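PDB 5HHA: PvdO from Pseudomonas aeruginosa, which is a periplasmic, calcium-binding protein of chromophore maturation, related in sequence to formylglycine-generating oxidases and possibly an oxidase of this kind itself. Local coordinates for residues G209-V221 with N267-R281. Numbering follows the deposited sequence.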
ATOM      1  N   GLY A 209       8.346 -10.765   4.428  1.00 10.22           N
ATOM      2  CA  GLY A 209       8.828  -9.776   5.370  1.00 10.38           C
ATOM      3  C   GLY A 209       8.096  -8.444   5.295  1.00 10.13           C
ATOM      4  O   GLY A 209       8.585  -7.424   5.786  1.00 11.14           O
ATOM      5  N   VAL A 210       6.897  -8.442   4.719  1.00 10.11           N
ATOM      6  CA  VAL A 210       6.140  -7.200   4.529  1.00  8.61           C
ATOM      7  C   VAL A 210       5.015  -7.132   5.557  1.00  9.23           C
ATOM      8  O   VAL A 210       4.369  -8.140   5.851  1.00  9.40           O
ATOM      9  CB  VAL A 210       5.552  -7.162   3.121  1.00  9.25           C
ATOM     10  CG1 VAL A 210       4.859  -5.830   2.885  1.00 10.05           C
ATOM     11  CG2 VAL A 210       6.635  -7.342   2.087  1.00 11.32           C
ATOM     12  N   TYR A 211       4.745  -5.935   6.091  1.00  8.77           N
ATOM     13  CA  TYR A 211       3.733  -5.712   7.128  1.00  9.36           C
ATOM     14  C   TYR A 211       2.587  -4.845   6.606  1.00  8.08           C
ATOM     15  O   TYR A 211       2.776  -3.996   5.724  1.00  8.85           O
ATOM     16  CB  TYR A 211       4.339  -4.957   8.309  1.00  8.89           C
ATOM     17  CG  TYR A 211       5.399  -5.719   9.070  1.00  9.03           C
ATOM     18  CD1 TYR A 211       6.725  -5.745   8.638  1.00 10.57           C
ATOM     19  CD2 TYR A 211       5.074  -6.363  10.251  1.00  9.94           C
ATOM     20  CE1 TYR A 211       7.686  -6.424   9.344  1.00 12.28           C
ATOM     21  CE2 TYR A 211       6.052  -7.031  10.986  1.00 11.52           C
ATOM     22  CZ  TYR A 211       7.334  -7.042  10.511  1.00 11.75           C
ATOM     23  OH  TYR A 211       8.319  -7.730  11.233  1.00 17.44           O
ATOM     24  N   ASP A 212       1.411  -5.057   7.179  1.00  8.40           N
ATOM     25  CA  ASP A 212       0.224  -4.215   6.976  1.00  7.61           C
ATOM     26  C   ASP A 212      -0.323  -4.234   5.552  1.00  7.97           C
ATOM     27  O   ASP A 212      -1.022  -3.296   5.167  1.00  8.15           O
ATOM     28  CB  ASP A 212       0.461  -2.777   7.457  1.00  8.73           C
ATOM     29  CG  ASP A 212       0.670  -2.687   8.954  1.00  8.60           C
ATOM     30  OD1 ASP A 212      -0.173  -3.214   9.722  1.00  8.74           O
ATOM     31  OD2 ASP A 212       1.691  -2.094   9.390  1.00  9.61           O
ATOM     32  N   MET A 213      -0.059  -5.288   4.793  1.00  8.18           N
ATOM     33  CA  MET A 213      -0.611  -5.353   3.452  1.00  8.03           C
ATOM     34  C   MET A 213      -2.122  -5.602   3.448  1.00  7.18           C
ATOM     35  O   MET A 213      -2.761  -5.475   2.404  1.00  8.13           O
ATOM     36  CB  MET A 213       0.108  -6.416   2.631  1.00  8.91           C
ATOM     37  CG  MET A 213       1.444  -5.942   2.064  1.00  8.80           C
ATOM     38  SD  MET A 213       1.174  -4.848   0.652  1.00  9.23           S
ATOM     39  CE  MET A 213       2.806  -4.712  -0.021  1.00  9.76           C
ATOM     40  N   HIS A 214      -2.707  -5.959   4.584  1.00  7.64           N
ATOM     41  CA  HIS A 214      -4.126  -6.319   4.658  1.00  8.07           C
ATOM     42  C   HIS A 214      -4.947  -5.441   5.556  1.00  8.07           C
ATOM     43  O   HIS A 214      -6.082  -5.762   5.884  1.00  7.95           O
ATOM     44  CB  HIS A 214      -4.267  -7.808   4.954  1.00  8.51           C
ATOM     45  CG  HIS A 214      -3.497  -8.626   3.969  1.00  8.10           C
ATOM     46  ND1 HIS A 214      -3.998  -9.150   2.792  1.00 11.11           N
ATOM     47  CD2 HIS A 214      -2.185  -8.895   3.967  1.00  6.42           C
ATOM     48  CE1 HIS A 214      -3.009  -9.720   2.118  1.00  6.08           C
ATOM     49  NE2 HIS A 214      -1.902  -9.593   2.832  1.00 12.04           N
ATOM     50  N   GLY A 215      -4.402  -4.288   5.933  1.00  7.38           N
ATOM     51  CA  GLY A 215      -5.184  -3.324   6.688  1.00  9.23           C
ATOM     52  C   GLY A 215      -4.429  -2.022   6.896  1.00  6.88           C
ATOM     53  O   GLY A 215      -3.447  -1.707   6.199  1.00  7.51           O
ATOM     54  N   ASN A 216      -4.905  -1.273   7.878  1.00  7.45           N
ATOM     55  CA  ASN A 216      -4.319  -0.011   8.319  1.00  8.17           C
ATOM     56  C   ASN A 216      -4.752   1.141   7.412  1.00  7.11           C
ATOM     57  O   ASN A 216      -5.612   1.931   7.797  1.00  7.69           O
ATOM     58  CB  ASN A 216      -2.804  -0.111   8.572  1.00  8.57           C
ATOM     59  CG  ASN A 216      -2.369   0.666   9.805  1.00  7.86           C
ATOM     60  OD1 ASN A 216      -3.198   1.172  10.546  1.00  8.66           O
ATOM     61  ND2 ASN A 216      -1.058   0.738  10.033  1.00  8.78           N
ATOM     62  N   VAL A 217      -4.181   1.246   6.205  1.00  7.13           N
ATOM     63  CA  VAL A 217      -4.596   2.240   5.232  1.00  7.33           C
ATOM     64  C   VAL A 217      -4.584   1.652   3.836  1.00  6.90           C
ATOM     65  O   VAL A 217      -3.806   0.745   3.534  1.00  7.26           O
ATOM     66  CB  VAL A 217      -3.644   3.489   5.231  1.00  7.77           C
ATOM     67  CG1 VAL A 217      -3.777   4.278   6.511  1.00  8.74           C
ATOM     68  CG2 VAL A 217      -2.193   3.121   5.026  1.00  8.35           C
ATOM     69  N   TYR A 218      -5.441   2.196   2.983  1.00  7.47           N
ATOM     70  CA  TYR A 218      -5.223   2.036   1.535  1.00  7.56           C
ATOM     71  C   TYR A 218      -3.907   2.693   1.145  1.00  7.58           C
ATOM     72  O   TYR A 218      -3.364   3.511   1.903  1.00  8.20           O
ATOM     73  CB  TYR A 218      -6.356   2.720   0.767  1.00  7.03           C
ATOM     74  CG  TYR A 218      -7.537   1.826   0.458  1.00  7.78           C
ATOM     75  CD1 TYR A 218      -7.557   1.084  -0.715  1.00  7.92           C
ATOM     76  CD2 TYR A 218      -8.628   1.729   1.313  1.00  8.36           C
ATOM     77  CE1 TYR A 218      -8.632   0.283  -1.049  1.00  9.22           C
ATOM     78  CE2 TYR A 218      -9.720   0.920   0.981  1.00  8.85           C
ATOM     79  CZ  TYR A 218      -9.698   0.191  -0.200  1.00  8.72           C
ATOM     80  OH  TYR A 218     -10.771  -0.610  -0.610  1.00 10.14           O
ATOM     81  N   GLU A 219      -3.427   2.376  -0.047  1.00  7.29           N
ATOM     82  CA  GLU A 219      -2.160   2.879  -0.541  1.00  7.34           C
ATOM     83  C   GLU A 219      -2.283   3.294  -1.985  1.00  7.18           C
ATOM     84  O   GLU A 219      -2.808   2.540  -2.816  1.00  7.84           O
ATOM     85  CB  GLU A 219      -1.089   1.799  -0.501  1.00  8.15           C
ATOM     86  CG  GLU A 219      -0.734   1.338   0.902  1.00  8.40           C
ATOM     87  CD  GLU A 219       0.049   0.051   0.907  1.00  8.36           C
ATOM     88  OE1 GLU A 219       0.626  -0.312  -0.148  1.00  8.45           O
ATOM     89  OE2 GLU A 219       0.112  -0.602   1.975  1.00  8.34           O
ATOM     90  N   TRP A 220      -1.725   4.453  -2.323  1.00  6.53           N
ATOM     91  CA  TRP A 220      -1.565   4.804  -3.715  1.00  8.56           C
ATOM     92  C   TRP A 220      -0.636   3.816  -4.429  1.00  7.42           C
ATOM     93  O   TRP A 220       0.378   3.394  -3.868  1.00  7.59           O
ATOM     94  CB  TRP A 220      -0.925   6.185  -3.849  1.00  8.47           C
ATOM     95  CG  TRP A 220      -1.757   7.308  -3.353  1.00  8.43           C
ATOM     96  CD1 TRP A 220      -1.538   8.020  -2.216  1.00  8.79           C
ATOM     97  CD2 TRP A 220      -2.937   7.867  -3.963  1.00  8.28           C
ATOM     98  NE1 TRP A 220      -2.498   8.996  -2.089  1.00  8.79           N
ATOM     99  CE2 TRP A 220      -3.371   8.916  -3.134  1.00  8.25           C
ATOM    100  CE3 TRP A 220      -3.676   7.573  -5.114  1.00  9.08           C
ATOM    101  CZ2 TRP A 220      -4.483   9.690  -3.430  1.00  9.10           C
ATOM    102  CZ3 TRP A 220      -4.785   8.345  -5.402  1.00 10.48           C
ATOM    103  CH2 TRP A 220      -5.184   9.384  -4.554  1.00  9.65           C
ATOM    104  N   VAL A 221      -0.993   3.485  -5.670  1.00  7.48           N
ATOM    105  CA  VAL A 221      -0.070   2.853  -6.617  1.00  8.26           C
ATOM    106  C   VAL A 221      -0.126   3.674  -7.907  1.00  7.68           C
ATOM    107  O   VAL A 221      -0.979   4.527  -8.076  1.00  8.71           O
ATOM    108  CB  VAL A 221      -0.370   1.356  -6.861  1.00  7.89           C
ATOM    109  CG1 VAL A 221      -0.282   0.575  -5.549  1.00  8.95           C
ATOM    110  CG2 VAL A 221      -1.724   1.168  -7.489  1.00  8.09           C
ATOM    111  N   ASN A 267      -9.405  -0.934  -5.758  1.00  8.45           N
ATOM    112  CA  ASN A 267     -10.208   0.271  -5.601  1.00  8.86           C
ATOM    113  C   ASN A 267      -9.507   1.388  -6.357  1.00  8.39           C
ATOM    114  O   ASN A 267      -8.446   1.180  -6.937  1.00  8.84           O
ATOM    115  CB  ASN A 267     -10.383   0.580  -4.106  1.00  8.33           C
ATOM    116  CG  ASN A 267     -11.659   1.367  -3.815  1.00  9.91           C
ATOM    117  OD1 ASN A 267     -12.274   1.964  -4.688  1.00 11.15           O
ATOM    118  ND2 ASN A 267     -12.058   1.371  -2.565  1.00 12.55           N
ATOM    119  N   ASN A 268     -10.102   2.565  -6.365  1.00  8.86           N
ATOM    120  CA  ASN A 268      -9.586   3.678  -7.157  1.00  9.29           C
ATOM    121  C   ASN A 268      -9.937   4.997  -6.483  1.00  9.85           C
ATOM    122  O   ASN A 268     -10.776   5.051  -5.603  1.00 10.80           O
ATOM    123  CB  ASN A 268     -10.118   3.623  -8.602  1.00 11.07           C
ATOM    124  CG  ASN A 268     -11.601   3.842  -8.681  1.00 13.43           C
ATOM    125  OD1 ASN A 268     -12.375   2.893  -8.867  1.00 22.29           O
ATOM    126  ND2 ASN A 268     -12.023   5.063  -8.490  1.00 15.87           N
ATOM    127  N   ALA A 269      -9.245   6.044  -6.879  1.00  9.96           N
ATOM    128  CA  ALA A 269      -9.506   7.392  -6.386  1.00 10.65           C
ATOM    129  C   ALA A 269      -9.062   8.345  -7.497  1.00 11.00           C
ATOM    130  O   ALA A 269      -8.226   8.001  -8.316  1.00 11.22           O
ATOM    131  CB  ALA A 269      -8.722   7.657  -5.107  1.00 11.81           C
ATOM    132  N   ALA A 270      -9.582   9.565  -7.494  1.00 10.73           N
ATOM    133  CA  ALA A 270      -8.999  10.588  -8.355  1.00 10.64           C
ATOM    134  C   ALA A 270      -7.630  10.932  -7.796  1.00 10.97           C
ATOM    135  O   ALA A 270      -7.461  10.986  -6.559  1.00 10.92           O
ATOM    136  CB  ALA A 270      -9.889  11.824  -8.373  1.00 13.99           C
ATOM    137  N   PRO A 271      -6.636  11.148  -8.652  1.00 10.83           N
ATOM    138  CA  PRO A 271      -5.290  11.391  -8.114  1.00 11.78           C
ATOM    139  C   PRO A 271      -5.151  12.650  -7.263  1.00 12.74           C
ATOM    140  O   PRO A 271      -4.214  12.746  -6.461  1.00 11.99           O
ATOM    141  CB  PRO A 271      -4.398  11.433  -9.370  1.00 14.06           C
ATOM    142  CG  PRO A 271      -5.347  11.638 -10.507  1.00 14.02           C
ATOM    143  CD  PRO A 271      -6.632  11.019 -10.121  1.00 13.21           C
ATOM    144  N   SER A 272      -6.083  13.595  -7.388  1.00 11.05           N
ATOM    145  CA  SER A 272      -6.066  14.794  -6.566  1.00 11.78           C
ATOM    146  C   SER A 272      -6.788  14.576  -5.238  1.00 11.12           C
ATOM    147  O   SER A 272      -6.790  15.478  -4.409  1.00 12.82           O
ATOM    148  CB  SER A 272      -6.687  15.969  -7.336  1.00 14.87           C
ATOM    149  OG  SER A 272      -8.034  15.688  -7.675  1.00 17.09           O
ATOM    150  N   ASP A 273      -7.422  13.419  -5.027  1.00 10.79           N
ATOM    151  CA  ASP A 273      -8.052  13.095  -3.748  1.00 11.55           C
ATOM    152  C   ASP A 273      -6.975  12.886  -2.673  1.00 10.74           C
ATOM    153  O   ASP A 273      -5.825  12.564  -2.976  1.00 10.62           O
ATOM    154  CB  ASP A 273      -8.855  11.777  -3.842  1.00 12.03           C
ATOM    155  CG  ASP A 273     -10.139  11.879  -4.644  1.00 15.97           C
ATOM    156  OD1 ASP A 273     -10.641  12.993  -4.901  1.00 17.14           O
ATOM    157  OD2 ASP A 273     -10.674  10.795  -4.989  1.00 16.08           O
ATOM    158  N   ARG A 274      -7.372  13.047  -1.422  1.00 10.45           N
ATOM    159  CA  ARG A 274      -6.550  12.623  -0.302  1.00  9.65           C
ATOM    160  C   ARG A 274      -7.502  12.253   0.815  1.00 10.15           C
ATOM    161  O   ARG A 274      -8.684  12.629   0.818  1.00 11.55           O
ATOM    162  CB  ARG A 274      -5.572  13.722   0.133  1.00 10.59           C
ATOM    163  CG  ARG A 274      -6.227  14.966   0.703  1.00 12.77           C
ATOM    164  CD  ARG A 274      -5.216  16.069   0.961  1.00 12.88           C
ATOM    165  NE  ARG A 274      -4.716  16.614  -0.294  1.00 13.17           N
ATOM    166  CZ  ARG A 274      -3.436  16.746  -0.623  1.00 12.00           C
ATOM    167  NH1 ARG A 274      -2.463  16.376   0.193  1.00 12.36           N
ATOM    168  NH2 ARG A 274      -3.111  17.259  -1.802  1.00 13.69           N
ATOM    169  N   GLY A 275      -7.003  11.525   1.792  1.00  9.26           N
ATOM    170  CA  GLY A 275      -7.830  11.187   2.932  1.00 10.92           C
ATOM    171  C   GLY A 275      -7.015  10.635   4.063  1.00  8.05           C
ATOM    172  O   GLY A 275      -5.880  10.233   3.897  1.00  9.32           O
ATOM    173  N   ASP A 276      -7.653  10.560   5.221  1.00  9.13           N
ATOM    174  CA  ASP A 276      -7.039  10.028   6.428  1.00  8.94           C
ATOM    175  C   ASP A 276      -6.976   8.487   6.437  1.00  8.19           C
ATOM    176  O   ASP A 276      -6.609   7.845   7.429  1.00  8.75           O
ATOM    177  CB  ASP A 276      -7.771  10.565   7.662  1.00 10.47           C
ATOM    178  CG  ASP A 276      -9.181  10.034   7.805  1.00 11.33           C
ATOM    179  OD1 ASP A 276      -9.544   9.041   7.148  1.00 11.32           O
ATOM    180  OD2 ASP A 276      -9.930  10.604   8.637  1.00 12.23           O
ATOM    181  N   TRP A 277      -7.305   7.920   5.267  1.00  8.94           N
ATOM    182  CA  TRP A 277      -7.401   6.485   5.053  1.00  9.26           C
ATOM    183  C   TRP A 277      -6.554   6.032   3.860  1.00  9.07           C
ATOM    184  O   TRP A 277      -6.551   4.846   3.554  1.00  8.80           O
ATOM    185  CB  TRP A 277      -8.869   6.112   4.829  1.00  9.97           C
ATOM    186  CG  TRP A 277      -9.526   6.861   3.738  1.00  9.40           C
ATOM    187  CD1 TRP A 277     -10.044   8.127   3.771  1.00 11.49           C
ATOM    188  CD2 TRP A 277      -9.749   6.375   2.416  1.00  9.89           C
ATOM    189  NE1 TRP A 277     -10.565   8.461   2.551  1.00 11.26           N
ATOM    190  CE2 TRP A 277     -10.400   7.398   1.701  1.00 10.66           C
ATOM    191  CE3 TRP A 277      -9.477   5.166   1.760  1.00 10.30           C
ATOM    192  CZ2 TRP A 277     -10.780   7.247   0.379  1.00 13.57           C
ATOM    193  CZ3 TRP A 277      -9.849   5.028   0.436  1.00 11.10           C
ATOM    194  CH2 TRP A 277     -10.497   6.052  -0.228  1.00 11.98           C
ATOM    195  N   ILE A 278      -5.836   6.954   3.201  1.00  7.96           N
ATOM    196  CA  ILE A 278      -4.934   6.603   2.104  1.00  7.47           C
ATOM    197  C   ILE A 278      -3.529   7.059   2.433  1.00  8.24           C
ATOM    198  O   ILE A 278      -3.287   8.260   2.631  1.00  8.65           O
ATOM    199  CB  ILE A 278      -5.330   7.221   0.710  1.00  9.01           C
ATOM    200  CG1 ILE A 278      -6.811   7.034   0.403  1.00  9.29           C
ATOM    201  CG2 ILE A 278      -4.463   6.589  -0.358  1.00  9.05           C
ATOM    202  CD1 ILE A 278      -7.252   7.804  -0.837  1.00 12.77           C
ATOM    203  N   GLY A 279      -2.620   6.099   2.494  1.00  7.82           N
ATOM    204  CA  GLY A 279      -1.192   6.345   2.643  1.00  7.95           C
ATOM    205  C   GLY A 279      -0.467   5.777   1.422  1.00  8.09           C
ATOM    206  O   GLY A 279      -0.999   5.813   0.307  1.00  7.65           O
ATOM    207  N   PHE A 280       0.739   5.237   1.626  1.00  7.05           N
ATOM    208  CA  PHE A 280       1.527   4.786   0.479  1.00  6.69           C
ATOM    209  C   PHE A 280       2.749   4.043   0.907  1.00  7.39           C
ATOM    210  O   PHE A 280       3.237   4.224   2.024  1.00  8.12           O
ATOM    211  CB  PHE A 280       1.942   5.950  -0.422  1.00  8.74           C
ATOM    212  CG  PHE A 280       2.879   6.942   0.240  1.00  9.11           C
ATOM    213  CD1 PHE A 280       2.400   7.915   1.115  1.00 10.13           C
ATOM    214  CD2 PHE A 280       4.239   6.944  -0.058  1.00 10.34           C
ATOM    215  CE1 PHE A 280       3.249   8.844   1.674  1.00 10.44           C
ATOM    216  CE2 PHE A 280       5.096   7.870   0.511  1.00 10.55           C
ATOM    217  CZ  PHE A 280       4.598   8.828   1.364  1.00 11.79           C
ATOM    218  N   ARG A 281       3.236   3.189   0.016  1.00  8.15           N
ATOM    219  CA  ARG A 281       4.580   2.639   0.103  1.00  8.48           C
ATOM    220  C   ARG A 281       5.414   3.268  -1.020  1.00  8.15           C
ATOM    221  O   ARG A 281       4.891   3.886  -1.942  1.00  8.73           O
ATOM    222  CB  ARG A 281       4.557   1.118  -0.056  1.00  7.89           C
ATOM    223  CG  ARG A 281       3.842   0.411   1.043  1.00  8.53           C
ATOM    224  CD  ARG A 281       3.808  -1.099   0.833  1.00  8.63           C
ATOM    225  NE  ARG A 281       2.790  -1.643   1.692  1.00  8.59           N
ATOM    226  CZ  ARG A 281       2.988  -2.165   2.900  1.00  7.72           C
ATOM    227  NH1 ARG A 281       4.207  -2.406   3.372  1.00  8.79           N
ATOM    228  NH2 ARG A 281       1.939  -2.488   3.639  1.00  7.28           N
TER
HETATM  229  O   HOH W   1       1.875   1.491  -2.095  1.00  9.05           O
HETATM  230  O   HOH W   2       3.256   3.657  -4.273  1.00  9.63           O
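Arg-281 reaches Glu-219 and the loop before it with an extended chain from CG to NE (chi2 179°). The edge of its guanidinium meets the carbonyl of Tyr-211: Arg-281 NH2 donates a hydrogen bond to Tyr-211 O, 2.7 Å away and in the carbonyl plane. NE forms a salt bridge to Glu-219 OE2 at 2.9 Å, on the syn side but 33° out of the carboxylate plane. Met-213 CE lies over one guanidinium face. Glu-219 OE2 also takes a salt bridge from Arg-157 and a hydrogen bond from Gln-83. A water joins Glu-219 OE1, Trp-220 O and Arg-281 N.

The backbones pair in parallel. Tyr-218 N bonds to Trp-277 O, Gly-279 N to Tyr-218 O, and Trp-220 N to Gly-279 O. Trp-277 turns the edge of its six-membered ring to the Tyr-218 face in an offset edge-to-face pair, planes at 88°. At the phenol end, Asn-267 ND2 donates to Tyr-218 OH over 3.1 Å.

Ile-278 CG2 sits over the five-membered ring of Trp-220, 3.7 Å from the centroid, a CH-pi contact. The far rim of this indole meets Asp-273 O, 3.2 Å from CZ2, while NE1 bonds to Val-129 O. Strand 218-221 pairs in parallel with strand 278-285 and antiparallel with strand 247-251 in the mixed sheet of the sulfatase-modifying factor enzyme-like domain.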